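Local structure of FACT complex subunit SPT16 (6A8M) at residues Phe195-Ser200 with Thr432-Ser437; Asn403-Asp406 with Ala411-Ala414. The protein probably reorganises nucleosomes, as part of the FACT histone chaperone complex, in transcription, replication and repair, and is represented here by its N-terminal peptidase-like domain. All coordinates share one frame; numbering follows the deposited sequence.

Interaction 1 (Phe195-Ser200 with Thr432-Ser437); sequences FMNLLS and TNYTKS
Tyr434 lays its ring across one flank of Met196, Asn197 and Ser200, an example of a single aromatic residue fastening a loop to a helix. The helix belongs to the M24 peptidase-like part of Spt16, and the loop follows the last strand of that part's antiparallel sheet. Van der Waals contact comes first. With its CG anti to the backbone N (chi1 -178°), Tyr434 directs the ring at the helix, and Met196 CG reaches Tyr434 CD2 at 3.6 Å while the Met196 chain bends away from the loop, also touching Ala289 and Ile302. Across the ring, Tyr434 CE1 sits 3.6 Å from Asn197 CA. The backbone N of Asn197 lies over one face near the rim, and Thr435 CG2 covers part of the opposite face. Polar contacts follow. Asp193, one turn earlier on the helix, accepts from the backbone N of Asn433 and of Tyr434, fixing the root of the side chain. A water is hydrogen-bonded to both Tyr434 OH (2.7 Å) and Ser200 OG (2.8 Å). A phenylalanine here would probably leave that water without one partner and Ser200 less firmly tied to the loop. Ser200 CB touches Tyr434 OH directly, at 3.3 Å.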
loop_
_atom_site.group_PDB
_atom_site.type_symbol
_atom_site.label_atom_id
_atom_site.label_comp_id
_atom_site.label_asym_id
_atom_site.label_seq_id
_atom_site.Cartn_x
_atom_site.Cartn_y
_atom_site.Cartn_z
ATOM N N PHE A 195 -3.628 15.683 -7.305
ATOM C CA PHE A 195 -4.418 15.010 -8.328
ATOM C C PHE A 195 -5.905 15.019 -8.000
ATOM O O PHE A 195 -6.730 15.106 -8.920
ATOM C CB PHE A 195 -3.869 13.597 -8.549
ATOM C CG PHE A 195 -2.600 13.609 -9.349
ATOM C CD1 PHE A 195 -2.657 13.780 -10.723
ATOM C CD2 PHE A 195 -1.367 13.552 -8.733
ATOM C CE1 PHE A 195 -1.492 13.866 -11.484
ATOM C CE2 PHE A 195 -0.204 13.632 -9.481
ATOM C CZ PHE A 195 -0.266 13.785 -10.854
ATOM N N MET A 196 -6.283 14.954 -6.715
ATOM C CA MET A 196 -7.699 15.142 -6.396
ATOM C C MET A 196 -8.162 16.544 -6.794
ATOM O O MET A 196 -9.279 16.717 -7.312
ATOM C CB MET A 196 -7.964 14.875 -4.905
ATOM C CG MET A 196 -9.455 14.942 -4.520
ATOM S SD MET A 196 -10.529 13.840 -5.483
ATOM C CE MET A 196 -10.120 12.259 -4.759
ATOM N N ASN A 197 -7.312 17.556 -6.582
ATOM C CA ASN A 197 -7.648 18.903 -7.039
ATOM C C ASN A 197 -7.868 18.935 -8.547
ATOM O O ASN A 197 -8.824 19.556 -9.028
ATOM C CB ASN A 197 -6.562 19.903 -6.662
ATOM C CG ASN A 197 -6.884 21.298 -7.189
ATOM O OD1 ASN A 197 -7.849 21.913 -6.747
ATOM N ND2 ASN A 197 -6.122 21.770 -8.180
ATOM N N LEU A 198 -6.963 18.306 -9.310
ATOM C CA LEU A 198 -7.104 18.272 -10.764
ATOM C C LEU A 198 -8.374 17.552 -11.151
ATOM O O LEU A 198 -9.074 17.960 -12.084
ATOM C CB LEU A 198 -5.924 17.551 -11.407
ATOM C CG LEU A 198 -4.588 18.240 -11.575
ATOM C CD1 LEU A 198 -3.645 17.235 -12.200
ATOM C CD2 LEU A 198 -4.719 19.488 -12.451
ATOM N N LEU A 199 -8.671 16.466 -10.440
ATOM C CA LEU A 199 -9.871 15.698 -10.707
ATOM C C LEU A 199 -11.109 16.551 -10.493
ATOM O O LEU A 199 -12.029 16.543 -11.314
ATOM C CB LEU A 199 -9.909 14.472 -9.805
ATOM C CG LEU A 199 -10.964 13.436 -10.152
ATOM C CD1 LEU A 199 -10.457 12.082 -9.670
ATOM C CD2 LEU A 199 -12.306 13.767 -9.499
ATOM N N SER A 200 -11.170 17.258 -9.369
ATOM C CA SER A 200 -12.345 18.085 -9.113
ATOM C C SER A 200 -12.541 19.111 -10.227
ATOM O O SER A 200 -13.655 19.291 -10.725
ATOM C CB SER A 200 -12.229 18.777 -7.758
ATOM O OG SER A 200 -13.319 19.679 -7.574
ATOM N N THR A 432 -3.374 13.913 3.968
ATOM C CA THR A 432 -4.086 14.401 2.785
ATOM C C THR A 432 -4.980 15.553 3.237
ATOM O O THR A 432 -5.913 15.351 4.028
ATOM C CB THR A 432 -4.913 13.280 2.147
ATOM O OG1 THR A 432 -5.619 12.573 3.175
ATOM C CG2 THR A 432 -4.017 12.271 1.402
ATOM N N ASN A 433 -4.679 16.767 2.763
ATOM C CA ASN A 433 -5.320 17.980 3.249
ATOM C C ASN A 433 -6.181 18.656 2.191
ATOM O O ASN A 433 -6.673 19.760 2.430
ATOM C CB ASN A 433 -4.261 18.946 3.799
ATOM C CG ASN A 433 -3.427 18.307 4.904
ATOM O OD1 ASN A 433 -2.188 18.255 4.837
ATOM N ND2 ASN A 433 -4.111 17.791 5.924
ATOM N N TYR A 434 -6.434 18.001 1.057
ATOM C CA TYR A 434 -7.394 18.545 0.106
ATOM C C TYR A 434 -8.749 18.706 0.791
ATOM O O TYR A 434 -9.149 17.875 1.612
ATOM C CB TYR A 434 -7.508 17.650 -1.135
ATOM C CG TYR A 434 -8.465 18.227 -2.144
ATOM C CD1 TYR A 434 -8.107 19.341 -2.916
ATOM C CD2 TYR A 434 -9.743 17.712 -2.289
ATOM C CE1 TYR A 434 -9.005 19.895 -3.826
ATOM C CE2 TYR A 434 -10.634 18.261 -3.187
ATOM C CZ TYR A 434 -10.269 19.349 -3.949
ATOM O OH TYR A 434 -11.174 19.899 -4.838
ATOM N N THR A 435 -9.443 19.804 0.481
ATOM C CA THR A 435 -10.672 20.130 1.196
ATOM C C THR A 435 -11.703 19.001 1.136
ATOM O O THR A 435 -11.800 18.241 0.164
ATOM C CB THR A 435 -11.301 21.431 0.649
ATOM O OG1 THR A 435 -12.488 21.727 1.393
ATOM C CG2 THR A 435 -11.689 21.259 -0.819
ATOM N N LYS A 436 -12.473 18.891 2.217
ATOM C CA LYS A 436 -13.674 18.074 2.245
ATOM C C LYS A 436 -14.833 18.860 2.836
ATOM O O LYS A 436 -15.863 18.272 3.162
ATOM C CB LYS A 436 -13.452 16.788 3.040
ATOM C CG LYS A 436 -12.820 17.035 4.425
ATOM C CD LYS A 436 -12.117 15.770 4.898
ATOM C CE LYS A 436 -11.499 15.941 6.277
ATOM N NZ LYS A 436 -10.514 14.839 6.552
ATOM N N SER A 437 -14.684 20.171 2.986
ATOM C CA SER A 437 -15.777 20.979 3.503
ATOM C C SER A 437 -16.916 20.940 2.506
ATOM O O SER A 437 -16.687 21.075 1.303
ATOM C CB SER A 437 -15.304 22.409 3.723
ATOM O OG SER A 437 -14.311 22.423 4.737
HETATM O O HOH W 1 -13.819 20.423 -4.911
#

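Interaction 2 (Asn403-Asp406 with Ala411-Ala414); sequences NLKD and ASYA
Leu404 and Tyr413 face each other across a beta hairpin, the antiparallel pair formed by strands 394-405 and 412-424, and show how one cross-strand aromatic can span several residues of its neighbour. The two form a hydrogen-bonded pair: Tyr413 N gives a bond of 3.0 Å to Leu404 O, approaching from above the carbonyl plane, and the return bond from Leu404 N to Tyr413 O is weak. From CB, the Tyr413 side chain takes the position between backbone N and carbonyl carbon (chi1 68°), which swings the ring back over the partner strand. There its face receives Leu404 CB in a CH-pi contact, 3.8 Å from the ring centroid and nearly over the centre. CD2 nears Leu404 CB and CD1, CE2 meets Leu404 CD1 at 3.6 Å, and CZ lies next to Leu404 CB, whereas CD1 and CE1 have Asp406 N at the ring edge, the same N-H that bonds Ala411 O at 2.9 Å. At the tip, Tyr413 OH accepts from Asn317 ND2 and donates to a water that donates to Lys405 O, so the hydroxyl serves as both acceptor and donor. Asp406 itself turns its carboxylate to Ser311 and to the backbone of Lys408 and Thr409 in the hairpin turn. On the other face, Lys405 and Ser412 share two waters, one of which lies 2.6 Å from Lys405 NZ and also donates to Leu404 O.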
loop_
_atom_site.group_PDB
_atom_site.type_symbol
_atom_site.label_atom_id
_atom_site.label_comp_id
_atom_site.label_asym_id
_atom_site.label_seq_id
_atom_site.Cartn_x
_atom_site.Cartn_y
_atom_site.Cartn_z
ATOM N N ASN A 403 -25.996 2.219 -1.830
ATOM C CA ASN A 403 -27.391 1.783 -1.978
ATOM C C ASN A 403 -28.338 2.675 -1.179
ATOM O O ASN A 403 -29.272 2.205 -0.520
ATOM C CB ASN A 403 -27.556 0.312 -1.580
ATOM C CG ASN A 403 -26.721 -0.614 -2.442
ATOM O OD1 ASN A 403 -26.985 -0.755 -3.627
ATOM N ND2 ASN A 403 -25.719 -1.261 -1.846
ATOM N N LEU A 404 -28.106 3.974 -1.253
ATOM C CA LEU A 404 -29.001 4.961 -0.679
ATOM C C LEU A 404 -29.899 5.523 -1.770
ATOM O O LEU A 404 -29.535 5.541 -2.946
ATOM C CB LEU A 404 -28.202 6.091 -0.027
ATOM C CG LEU A 404 -27.174 5.588 0.985
ATOM C CD1 LEU A 404 -26.401 6.756 1.568
ATOM C CD2 LEU A 404 -27.928 4.807 2.068
ATOM N N LYS A 405 -31.083 5.987 -1.367
ATOM C CA LYS A 405 -31.977 6.700 -2.263
ATOM C C LYS A 405 -32.580 7.883 -1.528
ATOM O O LYS A 405 -32.931 7.775 -0.351
ATOM C CB LYS A 405 -33.110 5.807 -2.781
ATOM C CG LYS A 405 -32.659 4.649 -3.660
ATOM C CD LYS A 405 -33.853 4.026 -4.398
ATOM C CE LYS A 405 -33.529 2.614 -4.883
ATOM N NZ LYS A 405 -32.294 2.579 -5.718
ATOM N N ASP A 406 -32.699 9.008 -2.212
ATOM C CA ASP A 406 -33.464 10.108 -1.639
ATOM C C ASP A 406 -34.908 9.669 -1.407
ATOM O O ASP A 406 -35.525 9.047 -2.273
ATOM C CB ASP A 406 -33.428 11.323 -2.559
ATOM C CG ASP A 406 -34.094 12.514 -1.936
ATOM O OD1 ASP A 406 -33.402 13.254 -1.210
ATOM O OD2 ASP A 406 -35.317 12.682 -2.120
ATOM N N ALA A 411 -33.874 9.240 -6.071
ATOM C CA ALA A 411 -32.572 9.289 -6.727
ATOM C C ALA A 411 -31.535 8.456 -5.974
ATOM O O ALA A 411 -31.360 8.602 -4.764
ATOM C CB ALA A 411 -32.110 10.744 -6.845
ATOM N N SER A 412 -30.850 7.584 -6.704
ATOM C CA SER A 412 -29.798 6.756 -6.125
ATOM C C SER A 412 -28.561 7.592 -5.826
ATOM O O SER A 412 -28.155 8.443 -6.628
ATOM C CB SER A 412 -29.419 5.633 -7.091
ATOM O OG SER A 412 -30.504 4.742 -7.285
ATOM N N TYR A 413 -27.937 7.341 -4.675
ATOM C CA TYR A 413 -26.661 7.980 -4.386
ATOM C C TYR A 413 -25.826 7.107 -3.460
ATOM O O TYR A 413 -26.234 6.021 -3.043
ATOM C CB TYR A 413 -26.847 9.383 -3.805
ATOM C CG TYR A 413 -27.455 9.501 -2.422
ATOM C CD1 TYR A 413 -28.838 9.466 -2.239
ATOM C CD2 TYR A 413 -26.643 9.742 -1.312
ATOM C CE1 TYR A 413 -29.392 9.627 -0.955
ATOM C CE2 TYR A 413 -27.178 9.897 -0.039
ATOM C CZ TYR A 413 -28.539 9.841 0.132
ATOM O OH TYR A 413 -29.057 10.011 1.399
ATOM N N ALA A 414 -24.611 7.570 -3.211
ATOM C CA ALA A 414 -23.657 6.868 -2.370
ATOM C C ALA A 414 -22.725 7.936 -1.839
ATOM O O ALA A 414 -22.688 9.059 -2.354
ATOM C CB ALA A 414 -22.891 5.773 -3.132
HETATM O O HOH W 2 -29.933 3.148 -4.725
HETATM O O HOH W 3 -31.646 9.414 1.760
HETATM O O HOH W 4 -33.037 4.975 -7.818
#

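In the fold
Followed from the N terminus, the chain passes through the N-terminal lobe before entering helix 179-208, which supplies the first half of interaction 1. More than 230 residues then intervene before the loop after strand 427-430 returns to that helix and closes the long loop. Interaction 2 falls within this span: strand 394-405 turns and pairs at once with strand 412-424, closing a loop of four residues. The short closure is thus enclosed by the long one, without crossing. Interaction 1 joins helix 179-208 to the loop that follows edge strand 427-430; interaction 2 pairs the end of strand 394-405, past a corner at Asn403, with the start of strand 412-424. Their centres lie about 23 Å apart, and they do not touch.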